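Local coordinates for cell wall surface anchor protein (PDB 4Z1P), which is a wall-anchored surface adhesin of the streptococcal antigen I/II type, which probably attaches the bacterium to host or microbial partners, at residues Ser23-Ala28 / Thr177-His182; Lys226-Leu231 / Asp317-Gly322; Asp236-Asp241 / Thr267-Asn272. One frame throughout, in Å; residues are numbered along the deposited sequence.

Overall arrangement
From the N terminus, contact 1 joins the loop leading into strand 29-36 to the linker 177-182, so the chain between them makes up most of the first beta sandwich before it returns. Contact 2 opens only afterwards, in the second sandwich, where it pairs strand 225-230 with strand 311-320 inside one five-stranded sheet. Contact 3 falls wholly between the two segments of contact 2; it bridges strand 236-245 of the four-stranded sheet to strand 267-272 of the five-stranded one. Contacts 1 and 2 touch at the junction of the two sandwiches, through Asn27 with Asn321 and Val181 with Phe318, whereas Leu231 leads from contact 2 to the tyrosines of contact 3.

Contact 1: Ser23-Ala28 / Thr177-His182; sequences SVLPNA and TTPEVH
Val24 and Thr177 are joined by one backbone hydrogen bond: Thr177 N donates its N-H to Val24 O at 3.0 Å, and the N-H...O angle of 173° makes the bond almost straight. The hydroxyl of Thr177 adds a second, water-mediated link. With chi1 at 56°, OG1 sits between the backbone N and the carbonyl carbon, where it meets water 1, while CG2 is left to face Ser23. Water 1 lies 2.7 Å from Thr177 OG1 and 2.9 Å from Ser23 OG, so two small hydroxyl side chains share one solvent molecule. The methyl of Thr177 is used too, its CG2 resting 3.8 Å from Ser23 CB.

Apolar contacts continue along the linker. Leu25 CD2 touches Pro179 CG at 3.9 Å, and the rings of Pro26 and Pro179 reach toward each other tip to tip, CD to CD at 3.9 Å. Prolines suit this place because they offer compact, rigid hydrocarbon surfaces. Leu25 CD2 and Pro26 CD both lie 3.5 Å from Thr177 O, which is buried here without a polar partner in the model. Pro26 also lies within a type I beta turn, closed by Ala28 N on Leu25 O. Trp212, in the loop after strand 204-210, packs on Thr177 and Pro179. The arrangement is an interdomain junction between tandem beta sandwiches, as in the C-terminal region of antigen I/II adhesins.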
ATOM      1  N   SER A  23      -5.648   0.582   4.802  1.00 18.32           N
ATOM      2  CA  SER A  23      -4.585   1.378   4.245  1.00 17.79           C
ATOM      3  C   SER A  23      -3.359   0.596   3.875  1.00 16.24           C
ATOM      4  O   SER A  23      -3.071  -0.476   4.406  1.00 17.90           O
ATOM      5  CB  SER A  23      -4.178   2.558   5.150  1.00 18.16           C
ATOM      6  OG  SER A  23      -3.878   2.066   6.422  1.00 18.88           O
ATOM      7  N   VAL A  24      -2.646   1.147   2.912  1.00 16.93           N
ATOM      8  CA  VAL A  24      -1.408   0.611   2.453  1.00 18.95           C
ATOM      9  C   VAL A  24      -0.387   1.721   2.214  1.00 18.27           C
ATOM     10  O   VAL A  24      -0.727   2.860   2.120  1.00 19.50           O
ATOM     11  CB  VAL A  24      -1.571  -0.187   1.116  1.00 19.32           C
ATOM     12  CG1 VAL A  24      -2.596  -1.289   1.277  1.00 19.48           C
ATOM     13  CG2 VAL A  24      -1.956   0.727  -0.041  1.00 18.83           C
ATOM     14  N   LEU A  25       0.857   1.318   1.990  1.00 20.41           N
ATOM     15  CA  LEU A  25       1.991   2.223   1.893  1.00 21.99           C
ATOM     16  C   LEU A  25       2.426   2.430   0.433  1.00 20.85           C
ATOM     17  O   LEU A  25       2.055   1.621  -0.439  1.00 20.06           O
ATOM     18  CB  LEU A  25       3.173   1.662   2.691  1.00 21.49           C
ATOM     19  CG  LEU A  25       2.929   1.703   4.206  1.00 22.66           C
ATOM     20  CD1 LEU A  25       3.827   0.753   4.969  1.00 20.94           C
ATOM     21  CD2 LEU A  25       2.941   3.093   4.810  1.00 22.33           C
ATOM     22  N   PRO A  26       3.297   3.455   0.173  1.00 20.25           N
ATOM     23  CA  PRO A  26       3.634   3.797  -1.206  1.00 18.52           C
ATOM     24  C   PRO A  26       4.242   2.663  -1.943  1.00 19.38           C
ATOM     25  O   PRO A  26       3.973   2.550  -3.142  1.00 18.29           O
ATOM     26  CB  PRO A  26       4.630   4.964  -1.070  1.00 20.19           C
ATOM     27  CG  PRO A  26       4.195   5.616   0.154  1.00 19.39           C
ATOM     28  CD  PRO A  26       3.822   4.484   1.092  1.00 21.15           C
ATOM     29  N   ASN A  27       5.048   1.831  -1.249  1.00 20.73           N
ATOM     30  CA  ASN A  27       5.712   0.684  -1.884  1.00 19.71           C
ATOM     31  C   ASN A  27       4.883  -0.632  -1.916  1.00 18.34           C
ATOM     32  O   ASN A  27       5.407  -1.659  -2.229  1.00 17.42           O
ATOM     33  CB  ASN A  27       7.094   0.420  -1.284  1.00 18.88           C
ATOM     34  CG  ASN A  27       7.037  -0.100   0.154  1.00 21.39           C
ATOM     35  OD1 ASN A  27       5.985  -0.165   0.763  1.00 19.89           O
ATOM     36  ND2 ASN A  27       8.200  -0.350   0.723  1.00 19.53           N
ATOM     37  N   ALA A  28       3.591  -0.556  -1.656  1.00 17.93           N
ATOM     38  CA  ALA A  28       2.693  -1.719  -1.584  1.00 17.54           C
ATOM     39  C   ALA A  28       2.442  -2.350  -2.934  1.00 17.69           C
ATOM     40  O   ALA A  28       2.467  -1.677  -3.921  1.00 16.12           O
ATOM     41  CB  ALA A  28       1.346  -1.269  -1.017  1.00 18.21           C
ATOM     42  N   THR A 177      -1.370   5.810   2.409  1.00 18.20           N
ATOM     43  CA  THR A 177      -0.822   6.652   3.489  1.00 17.69           C
ATOM     44  C   THR A 177       0.652   6.786   3.254  1.00 17.62           C
ATOM     45  O   THR A 177       1.413   5.808   3.260  1.00 17.22           O
ATOM     46  CB  THR A 177      -1.096   6.072   4.855  1.00 18.59           C
ATOM     47  OG1 THR A 177      -0.563   4.739   4.913  1.00 19.05           O
ATOM     48  CG2 THR A 177      -2.649   6.075   5.217  1.00 18.95           C
ATOM     49  N   THR A 178       1.066   8.018   3.020  1.00 19.27           N
ATOM     50  CA  THR A 178       2.460   8.335   2.832  1.00 20.49           C
ATOM     51  C   THR A 178       3.012   8.689   4.241  1.00 21.69           C
ATOM     52  O   THR A 178       2.516   9.592   4.884  1.00 18.45           O
ATOM     53  CB  THR A 178       2.609   9.556   1.887  1.00 22.81           C
ATOM     54  OG1 THR A 178       2.345   9.160   0.533  1.00 25.59           O
ATOM     55  CG2 THR A 178       4.058  10.119   1.945  1.00 23.87           C
ATOM     56  N   PRO A 179       4.050   8.008   4.677  1.00 19.65           N
ATOM     57  CA  PRO A 179       4.612   8.377   5.983  1.00 20.41           C
ATOM     58  C   PRO A 179       5.239   9.739   5.978  1.00 22.62           C
ATOM     59  O   PRO A 179       5.712  10.196   4.942  1.00 20.26           O
ATOM     60  CB  PRO A 179       5.650   7.311   6.246  1.00 20.76           C
ATOM     61  CG  PRO A 179       5.322   6.180   5.317  1.00 20.84           C
ATOM     62  CD  PRO A 179       4.609   6.754   4.157  1.00 19.99           C
ATOM     63  N   GLU A 180       5.207  10.395   7.136  1.00 23.85           N
ATOM     64  CA  GLU A 180       5.772  11.715   7.342  1.00 26.81           C
ATOM     65  C   GLU A 180       6.430  11.771   8.735  1.00 26.63           C
ATOM     66  O   GLU A 180       5.898  11.198   9.686  1.00 22.45           O
ATOM     67  CB  GLU A 180       4.630  12.688   7.320  1.00 29.67           C
ATOM     68  CG  GLU A 180       5.053  14.123   7.238  1.00 37.01           C
ATOM     69  CD  GLU A 180       3.867  15.061   7.439  1.00 41.92           C
ATOM     70  OE1 GLU A 180       2.721  14.569   7.621  1.00 50.94           O
ATOM     71  OE2 GLU A 180       4.083  16.278   7.393  1.00 46.33           O
ATOM     72  N   VAL A 181       7.579  12.438   8.838  1.00 23.75           N
ATOM     73  CA  VAL A 181       8.335  12.532  10.122  1.00 23.69           C
ATOM     74  C   VAL A 181       8.867  13.928  10.285  1.00 25.51           C
ATOM     75  O   VAL A 181       9.046  14.646   9.283  1.00 22.58           O
ATOM     76  CB  VAL A 181       9.572  11.610  10.140  1.00 23.02           C
ATOM     77  CG1 VAL A 181       9.161  10.172  10.312  1.00 24.90           C
ATOM     78  CG2 VAL A 181      10.451  11.755   8.906  1.00 25.23           C
ATOM     79  N   HIS A 182       9.185  14.321  11.523  1.00 21.52           N
ATOM     80  CA  HIS A 182       9.627  15.686  11.769  1.00 18.60           C
ATOM     81  C   HIS A 182      10.810  15.639  12.714  1.00 19.83           C
ATOM     82  O   HIS A 182      10.954  14.685  13.469  1.00 17.98           O
ATOM     83  CB  HIS A 182       8.507  16.516  12.424  1.00 20.72           C
ATOM     84  CG  HIS A 182       7.303  16.632  11.572  1.00 25.38           C
ATOM     85  ND1 HIS A 182       7.293  17.366  10.408  1.00 27.21           N
ATOM     86  CD2 HIS A 182       6.089  16.030  11.650  1.00 31.14           C
ATOM     87  CE1 HIS A 182       6.118  17.231   9.810  1.00 27.83           C
ATOM     88  NE2 HIS A 182       5.363  16.448  10.559  1.00 30.90           N
TER
HETATM   89  O   HOH W   1      -1.055   2.631   6.579  1.00 20.81           O

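Contact 2: Lys226-Leu231 / Asp317-Gly322; sequences KFVDHL and DFFVNG
Phe227 and Phe318 meet on the tightly packed face of this strand pair, as an edge-to-face aromatic pair with centroids 5.5 Å apart and planes at 63°. The edge of Phe318 leads: its CD1 stands over one face of the Phe227 ring, toward the rim, 4.0 Å from CD2 of Phe227. CG of Phe318 lies anti to its backbone N (chi1 175°), a position from which the ring can continue to Phe227. Large aromatic residues suit this buried face, where Leu209 of strand 204-210 packs on Phe227 and Val181 of the linker on Phe318.

Beneath the rings the backbones are held by two pairs of hydrogen bonds. Lys226 N donates to Phe319 O and Phe319 N to Lys226 O, each at 2.9 Å. Val228 N donates to Asp317 O, and Asp317 N to Val228 O at 2.8 Å. Phe227 and Phe318 form the non-hydrogen-bonded pair between them.

On the opposite face Val228 and Asp317 stay buried, but Lys226 and Phe319 are partly exposed and His230 is exposed; the looser, solvent side lies with Lys226 and His230. The extended Lys226 chain lays its aliphatic part against Phe319, CE 3.8 Å from CD1, while its ammonium is too far from the ring for more than a weak cation-pi attraction. Val228 CG2 meets CE1 of Phe319 at 3.9 Å. Toward the strand end, His230 CE1 lies 3.1 Å from Asp317 OD2, which is near the imidazole plane; the carboxylate itself is turned 66° from that plane. Lys324 is a long, weak ion-pair partner of the same oxygen. Lysine and histidine suit this side by combining carbon surface with polar ends. The whole is a regular antiparallel strand pair within the five-stranded sheet of a beta sandwich.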
ATOM      1  N   LYS A 226      12.233   2.514  11.898  1.00 22.38           N
ATOM      2  CA  LYS A 226      13.522   2.910  12.404  1.00 22.10           C
ATOM      3  C   LYS A 226      13.916   4.282  12.009  1.00 23.79           C
ATOM      4  O   LYS A 226      13.413   4.812  11.029  1.00 21.64           O
ATOM      5  CB  LYS A 226      14.560   1.904  11.967  1.00 25.71           C
ATOM      6  CG  LYS A 226      15.176   2.146  10.651  1.00 25.00           C
ATOM      7  CD  LYS A 226      16.327   1.164  10.423  1.00 27.18           C
ATOM      8  CE  LYS A 226      16.739   1.288   8.983  1.00 28.98           C
ATOM      9  NZ  LYS A 226      17.796   0.343   8.564  1.00 32.93           N
ATOM     10  N   PHE A 227      14.770   4.896  12.829  1.00 21.94           N
ATOM     11  CA  PHE A 227      15.329   6.207  12.549  1.00 21.82           C
ATOM     12  C   PHE A 227      16.814   6.066  12.298  1.00 21.30           C
ATOM     13  O   PHE A 227      17.476   5.348  13.009  1.00 20.92           O
ATOM     14  CB  PHE A 227      15.186   7.131  13.766  1.00 22.28           C
ATOM     15  CG  PHE A 227      13.799   7.211  14.346  1.00 23.36           C
ATOM     16  CD1 PHE A 227      13.331   6.257  15.243  1.00 24.91           C
ATOM     17  CD2 PHE A 227      13.010   8.290  14.090  1.00 23.95           C
ATOM     18  CE1 PHE A 227      12.064   6.376  15.840  1.00 24.90           C
ATOM     19  CE2 PHE A 227      11.756   8.423  14.691  1.00 24.50           C
ATOM     20  CZ  PHE A 227      11.283   7.460  15.554  1.00 27.65           C
ATOM     21  N   VAL A 228      17.326   6.751  11.276  1.00 23.50           N
ATOM     22  CA  VAL A 228      18.757   6.903  11.043  1.00 23.41           C
ATOM     23  C   VAL A 228      19.098   8.419  11.076  1.00 22.39           C
ATOM     24  O   VAL A 228      18.571   9.202  10.321  1.00 22.85           O
ATOM     25  CB  VAL A 228      19.216   6.249   9.721  1.00 24.49           C
ATOM     26  CG1 VAL A 228      20.720   6.371   9.568  1.00 24.61           C
ATOM     27  CG2 VAL A 228      18.802   4.773   9.659  1.00 23.55           C
ATOM     28  N   ASP A 229      19.955   8.852  12.008  1.00 26.71           N
ATOM     29  CA  ASP A 229      20.241  10.293  12.169  1.00 23.54           C
ATOM     30  C   ASP A 229      21.743  10.439  11.925  1.00 28.00           C
ATOM     31  O   ASP A 229      22.554   9.734  12.525  1.00 25.56           O
ATOM     32  CB  ASP A 229      19.838  10.733  13.570  1.00 25.06           C
ATOM     33  CG  ASP A 229      19.889  12.242  13.734  1.00 24.62           C
ATOM     34  OD1 ASP A 229      21.000  12.831  13.571  1.00 28.06           O
ATOM     35  OD2 ASP A 229      18.820  12.823  13.960  1.00 18.77           O
ATOM     36  N   HIS A 230      22.139  11.378  11.090  1.00 31.93           N
ATOM     37  CA  HIS A 230      23.570  11.547  10.807  1.00 33.96           C
ATOM     38  C   HIS A 230      23.916  12.787  11.601  1.00 30.84           C
ATOM     39  O   HIS A 230      23.467  13.899  11.304  1.00 30.45           O
ATOM     40  CB  HIS A 230      23.811  11.685   9.320  1.00 36.36           C
ATOM     41  CG  HIS A 230      22.916  10.789   8.526  1.00 43.65           C
ATOM     42  ND1 HIS A 230      21.574  11.080   8.316  1.00 42.62           N
ATOM     43  CD2 HIS A 230      23.138   9.573   7.971  1.00 40.59           C
ATOM     44  CE1 HIS A 230      21.020  10.092   7.638  1.00 40.10           C
ATOM     45  NE2 HIS A 230      21.945   9.172   7.414  1.00 45.66           N
ATOM     46  N   LEU A 231      24.605  12.554  12.696  1.00 26.92           N
ATOM     47  CA  LEU A 231      24.882  13.657  13.637  1.00 27.34           C
ATOM     48  C   LEU A 231      26.120  14.340  13.151  1.00 27.21           C
ATOM     49  O   LEU A 231      26.979  13.700  12.536  1.00 28.24           O
ATOM     50  CB  LEU A 231      25.148  13.123  15.023  1.00 26.18           C
ATOM     51  CG  LEU A 231      23.870  12.722  15.720  1.00 27.18           C
ATOM     52  CD1 LEU A 231      24.266  11.899  16.957  1.00 28.73           C
ATOM     53  CD2 LEU A 231      23.038  13.950  16.061  1.00 25.56           C
ATOM     54  N   ASP A 317      16.626  10.369   8.653  1.00 22.55           N
ATOM     55  CA  ASP A 317      15.818   9.528   7.767  1.00 23.63           C
ATOM     56  C   ASP A 317      14.964   8.616   8.649  1.00 24.72           C
ATOM     57  O   ASP A 317      15.374   8.250   9.770  1.00 21.01           O
ATOM     58  CB  ASP A 317      16.721   8.624   6.950  1.00 24.50           C
ATOM     59  CG  ASP A 317      17.719   9.385   6.059  1.00 26.84           C
ATOM     60  OD1 ASP A 317      17.433  10.481   5.587  1.00 28.72           O
ATOM     61  OD2 ASP A 317      18.799   8.830   5.846  1.00 31.78           O
ATOM     62  N   PHE A 318      13.820   8.188   8.116  1.00 23.04           N
ATOM     63  CA  PHE A 318      12.897   7.318   8.811  1.00 20.92           C
ATOM     64  C   PHE A 318      12.486   6.245   7.837  1.00 21.54           C
ATOM     65  O   PHE A 318      12.184   6.575   6.677  1.00 19.11           O
ATOM     66  CB  PHE A 318      11.666   8.129   9.208  1.00 24.18           C
ATOM     67  CG  PHE A 318      10.582   7.316   9.828  1.00 24.05           C
ATOM     68  CD1 PHE A 318      10.690   6.848  11.136  1.00 24.78           C
ATOM     69  CD2 PHE A 318       9.500   6.937   9.080  1.00 26.22           C
ATOM     70  CE1 PHE A 318       9.683   6.080  11.689  1.00 26.26           C
ATOM     71  CE2 PHE A 318       8.474   6.188   9.633  1.00 27.20           C
ATOM     72  CZ  PHE A 318       8.570   5.749  10.933  1.00 27.20           C
ATOM     73  N   PHE A 319      12.465   4.993   8.283  1.00 22.55           N
ATOM     74  CA  PHE A 319      12.064   3.867   7.438  1.00 22.19           C
ATOM     75  C   PHE A 319      10.910   3.136   8.095  1.00 22.27           C
ATOM     76  O   PHE A 319      11.000   2.754   9.273  1.00 20.93           O
ATOM     77  CB  PHE A 319      13.211   2.877   7.252  1.00 25.18           C
ATOM     78  CG  PHE A 319      14.404   3.451   6.559  1.00 27.21           C
ATOM     79  CD1 PHE A 319      15.267   4.307   7.236  1.00 25.96           C
ATOM     80  CD2 PHE A 319      14.679   3.118   5.241  1.00 28.17           C
ATOM     81  CE1 PHE A 319      16.378   4.835   6.606  1.00 25.96           C
ATOM     82  CE2 PHE A 319      15.765   3.663   4.585  1.00 28.48           C
ATOM     83  CZ  PHE A 319      16.638   4.511   5.284  1.00 30.80           C
ATOM     84  N   VAL A 320       9.837   2.907   7.344  1.00 20.18           N
ATOM     85  CA  VAL A 320       8.765   2.039   7.794  1.00 19.37           C
ATOM     86  C   VAL A 320       8.433   1.083   6.622  1.00 21.10           C
ATOM     87  O   VAL A 320       8.153   1.540   5.523  1.00 18.24           O
ATOM     88  CB  VAL A 320       7.541   2.816   8.294  1.00 19.27           C
ATOM     89  CG1 VAL A 320       7.017   3.817   7.268  1.00 20.73           C
ATOM     90  CG2 VAL A 320       6.414   1.873   8.697  1.00 20.06           C
ATOM     91  N   ASN A 321       8.588  -0.220   6.882  1.00 20.46           N
ATOM     92  CA  ASN A 321       8.387  -1.293   5.910  1.00 22.24           C
ATOM     93  C   ASN A 321       8.984  -0.929   4.581  1.00 22.84           C
ATOM     94  O   ASN A 321       8.363  -1.099   3.548  1.00 25.76           O
ATOM     95  CB  ASN A 321       6.892  -1.599   5.783  1.00 20.85           C
ATOM     96  CG  ASN A 321       6.360  -2.402   6.936  1.00 22.44           C
ATOM     97  OD1 ASN A 321       6.972  -2.494   8.057  1.00 22.09           O
ATOM     98  ND2 ASN A 321       5.184  -2.967   6.712  1.00 20.62           N
ATOM     99  N   GLY A 322      10.213  -0.443   4.627  1.00 21.86           N
ATOM    100  CA  GLY A 322      11.011  -0.180   3.450  1.00 23.12           C
ATOM    101  C   GLY A 322      10.779   1.155   2.819  1.00 22.55           C
ATOM    102  O   GLY A 322      11.440   1.478   1.850  1.00 26.61           O
TER

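Contact 3: Asp236-Asp241 / Thr267-Asn272; sequences DLYLKD and TETVYN
Tyr238 and Tyr271 both hold CG anti to the backbone N (chi1 174° and -177°), which directs CG of each toward the other strand. The contact joins the two sheets of a beta sandwich: strand 236-245 borders the four-stranded sheet and strand 267-272 the five-stranded one. The short segments run nearly antiparallel, yet their axes come no closer than 9.4 Å, so side chains rather than backbone pairing make the contact.

The tyrosines slide past each other in opposite directions. Their centroids are 4.7 Å apart with planes at 49°, an oblique arrangement. Tyr238 CB lies over one face of the Tyr271 ring, and its 3.2 Å approach to CE2 is notably tight. Tyr238 CD2 comes to 3.4 Å from Tyr271 CD2, so ring meets ring beyond the beta carbon. Tyrosine suits both places, since its long flat ring spans the separation: Tyr238 supplies CB and ring surface, while Tyr271 also brings its hydroxyl to a water. Leu231 packs on Tyr271 as well.

Farther along, Asp241 and Thr269 reach toward each other tip to tip. Thr269 OG1 donates to the syn lone pair of Asp241 OD2 (2.6 Å); Tyr278 OH bonds to the same oxygen, so two hydroxyls grip it. A short carboxylate and a short hydroxyl suit this place, because they meet directly at their tips. A classic beta bulge, in which Leu239 and Lys240 both face Val303, lies between Tyr238 and Asp241, the two residues that carry this side of the contact.

At the other end, water 2 accepts from Tyr238 N at 2.9 Å, donates to Asp236 O at 2.7 Å and lies 2.6 Å from Tyr271 OH.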
ATOM      1  N   ASP A 236      28.836  17.730  17.812  1.00 22.27           N
ATOM      2  CA  ASP A 236      27.858  17.195  18.742  1.00 24.63           C
ATOM      3  C   ASP A 236      28.433  15.869  19.212  1.00 23.13           C
ATOM      4  O   ASP A 236      28.680  14.944  18.397  1.00 24.56           O
ATOM      5  CB  ASP A 236      26.479  16.880  18.101  1.00 23.00           C
ATOM      6  CG  ASP A 236      25.573  18.084  17.942  1.00 23.78           C
ATOM      7  OD1 ASP A 236      25.809  19.145  18.538  1.00 22.64           O
ATOM      8  OD2 ASP A 236      24.610  17.963  17.153  1.00 21.88           O
ATOM      9  N   LEU A 237      28.623  15.789  20.524  1.00 21.62           N
ATOM     10  CA  LEU A 237      29.023  14.548  21.231  1.00 22.13           C
ATOM     11  C   LEU A 237      27.762  13.779  21.667  1.00 20.37           C
ATOM     12  O   LEU A 237      26.976  14.261  22.432  1.00 18.40           O
ATOM     13  CB  LEU A 237      29.901  14.880  22.468  1.00 22.69           C
ATOM     14  CG  LEU A 237      30.330  13.691  23.359  1.00 24.88           C
ATOM     15  CD1 LEU A 237      31.226  12.710  22.588  1.00 26.00           C
ATOM     16  CD2 LEU A 237      31.053  14.261  24.570  1.00 26.24           C
ATOM     17  N   TYR A 238      27.523  12.633  21.058  1.00 20.08           N
ATOM     18  CA  TYR A 238      26.359  11.811  21.410  1.00 20.55           C
ATOM     19  C   TYR A 238      26.483  11.334  22.831  1.00 22.97           C
ATOM     20  O   TYR A 238      27.518  10.801  23.203  1.00 23.59           O
ATOM     21  CB  TYR A 238      26.227  10.598  20.454  1.00 20.37           C
ATOM     22  CG  TYR A 238      25.158   9.661  20.860  1.00 21.61           C
ATOM     23  CD1 TYR A 238      23.794  10.028  20.774  1.00 21.30           C
ATOM     24  CD2 TYR A 238      25.474   8.403  21.366  1.00 22.92           C
ATOM     25  CE1 TYR A 238      22.799   9.174  21.217  1.00 20.46           C
ATOM     26  CE2 TYR A 238      24.481   7.505  21.738  1.00 23.55           C
ATOM     27  CZ  TYR A 238      23.141   7.913  21.660  1.00 21.85           C
ATOM     28  OH  TYR A 238      22.181   7.040  22.051  1.00 20.88           O
ATOM     29  N   LEU A 239      25.441  11.521  23.605  1.00 20.97           N
ATOM     30  CA  LEU A 239      25.396  11.080  24.987  1.00 22.82           C
ATOM     31  C   LEU A 239      24.470   9.925  25.188  1.00 23.30           C
ATOM     32  O   LEU A 239      24.875   8.936  25.789  1.00 23.10           O
ATOM     33  CB  LEU A 239      24.970  12.229  25.894  1.00 23.34           C
ATOM     34  CG  LEU A 239      25.928  13.440  25.837  1.00 22.91           C
ATOM     35  CD1 LEU A 239      25.354  14.511  26.712  1.00 25.83           C
ATOM     36  CD2 LEU A 239      27.299  13.057  26.322  1.00 23.60           C
ATOM     37  N   LYS A 240      23.243   9.985  24.673  1.00 21.96           N
ATOM     38  CA  LYS A 240      22.231   8.977  25.029  1.00 24.20           C
ATOM     39  C   LYS A 240      20.951   9.225  24.273  1.00 23.13           C
ATOM     40  O   LYS A 240      20.769  10.307  23.749  1.00 23.18           O
ATOM     41  CB  LYS A 240      21.898   9.012  26.515  1.00 25.23           C
ATOM     42  CG  LYS A 240      21.132  10.248  26.969  1.00 30.52           C
ATOM     43  CD  LYS A 240      20.840  10.325  28.484  1.00 36.37           C
ATOM     44  CE  LYS A 240      19.977   9.188  29.051  1.00 39.23           C
ATOM     45  NZ  LYS A 240      18.819   8.693  28.219  1.00 42.86           N
ATOM     46  N   ASP A 241      20.052   8.253  24.284  1.00 24.02           N
ATOM     47  CA  ASP A 241      18.763   8.406  23.646  1.00 22.06           C
ATOM     48  C   ASP A 241      17.643   7.955  24.572  1.00 23.84           C
ATOM     49  O   ASP A 241      17.844   7.455  25.704  1.00 19.51           O
ATOM     50  CB  ASP A 241      18.740   7.697  22.289  1.00 21.11           C
ATOM     51  CG  ASP A 241      18.941   6.179  22.378  1.00 23.49           C
ATOM     52  OD1 ASP A 241      19.134   5.646  23.496  1.00 20.64           O
ATOM     53  OD2 ASP A 241      18.925   5.517  21.306  1.00 24.47           O
ATOM     54  N   THR A 267      13.834  -2.140  21.165  1.00 21.98           N
ATOM     55  CA  THR A 267      14.697  -1.478  20.180  1.00 21.91           C
ATOM     56  C   THR A 267      16.126  -1.796  20.356  1.00 23.49           C
ATOM     57  O   THR A 267      16.531  -2.353  21.379  1.00 22.24           O
ATOM     58  CB  THR A 267      14.593   0.060  20.278  1.00 23.57           C
ATOM     59  OG1 THR A 267      15.167   0.523  21.522  1.00 22.33           O
ATOM     60  CG2 THR A 267      13.148   0.505  20.219  1.00 21.11           C
ATOM     61  N   GLU A 268      16.897  -1.417  19.342  1.00 24.52           N
ATOM     62  CA  GLU A 268      18.352  -1.531  19.339  1.00 24.40           C
ATOM     63  C   GLU A 268      18.830  -0.171  18.818  1.00 24.74           C
ATOM     64  O   GLU A 268      18.303   0.358  17.801  1.00 21.54           O
ATOM     65  CB  GLU A 268      18.841  -2.662  18.393  1.00 29.30           C
ATOM     66  CG  GLU A 268      18.656  -4.117  18.870  1.00 34.03           C
ATOM     67  CD  GLU A 268      19.314  -4.430  20.240  1.00 39.94           C
ATOM     68  OE1 GLU A 268      18.841  -5.385  20.918  1.00 46.54           O
ATOM     69  OE2 GLU A 268      20.295  -3.745  20.657  1.00 37.01           O
ATOM     70  N   THR A 269      19.806   0.402  19.514  1.00 22.38           N
ATOM     71  CA  THR A 269      20.432   1.637  19.123  1.00 22.84           C
ATOM     72  C   THR A 269      21.821   1.296  18.759  1.00 27.73           C
ATOM     73  O   THR A 269      22.433   0.485  19.467  1.00 29.65           O
ATOM     74  CB  THR A 269      20.426   2.602  20.301  1.00 22.24           C
ATOM     75  OG1 THR A 269      19.076   3.068  20.500  1.00 21.50           O
ATOM     76  CG2 THR A 269      21.324   3.772  19.998  1.00 23.64           C
ATOM     77  N   VAL A 270      22.339   1.861  17.668  1.00 27.71           N
ATOM     78  CA  VAL A 270      23.766   1.749  17.393  1.00 29.46           C
ATOM     79  C   VAL A 270      24.277   3.095  17.018  1.00 29.98           C
ATOM     80  O   VAL A 270      23.586   3.836  16.322  1.00 27.32           O
ATOM     81  CB  VAL A 270      24.086   0.748  16.274  1.00 32.35           C
ATOM     82  CG1 VAL A 270      23.588  -0.624  16.641  1.00 31.83           C
ATOM     83  CG2 VAL A 270      23.484   1.206  14.953  1.00 35.68           C
ATOM     84  N   TYR A 271      25.483   3.435  17.479  1.00 27.28           N
ATOM     85  CA  TYR A 271      26.056   4.701  17.173  1.00 29.59           C
ATOM     86  C   TYR A 271      27.503   4.525  16.759  1.00 31.29           C
ATOM     87  O   TYR A 271      28.294   3.941  17.503  1.00 28.74           O
ATOM     88  CB  TYR A 271      25.951   5.699  18.349  1.00 29.64           C
ATOM     89  CG  TYR A 271      26.502   7.081  17.973  1.00 28.33           C
ATOM     90  CD1 TYR A 271      26.036   7.750  16.845  1.00 31.38           C
ATOM     91  CD2 TYR A 271      27.531   7.710  18.710  1.00 29.56           C
ATOM     92  CE1 TYR A 271      26.541   8.996  16.466  1.00 29.39           C
ATOM     93  CE2 TYR A 271      28.034   8.984  18.332  1.00 27.18           C
ATOM     94  CZ  TYR A 271      27.535   9.632  17.235  1.00 28.43           C
ATOM     95  OH  TYR A 271      28.014  10.892  16.807  1.00 29.90           O
ATOM     96  N   ASN A 272      27.826   5.044  15.586  1.00 30.80           N
ATOM     97  CA  ASN A 272      29.188   5.063  15.110  1.00 35.92           C
ATOM     98  C   ASN A 272      29.791   6.427  15.365  1.00 33.78           C
ATOM     99  O   ASN A 272      29.449   7.394  14.695  1.00 34.02           O
ATOM    100  CB  ASN A 272      29.238   4.717  13.624  1.00 40.48           C
ATOM    101  CG  ASN A 272      30.672   4.669  13.074  1.00 46.74           C
ATOM    102  OD1 ASN A 272      31.594   5.374  13.549  1.00 47.23           O
ATOM    103  ND2 ASN A 272      30.857   3.860  12.057  1.00 45.39           N
TER
HETATM  104  O   HOH W   2      29.165  12.315  18.682  1.00 23.65           O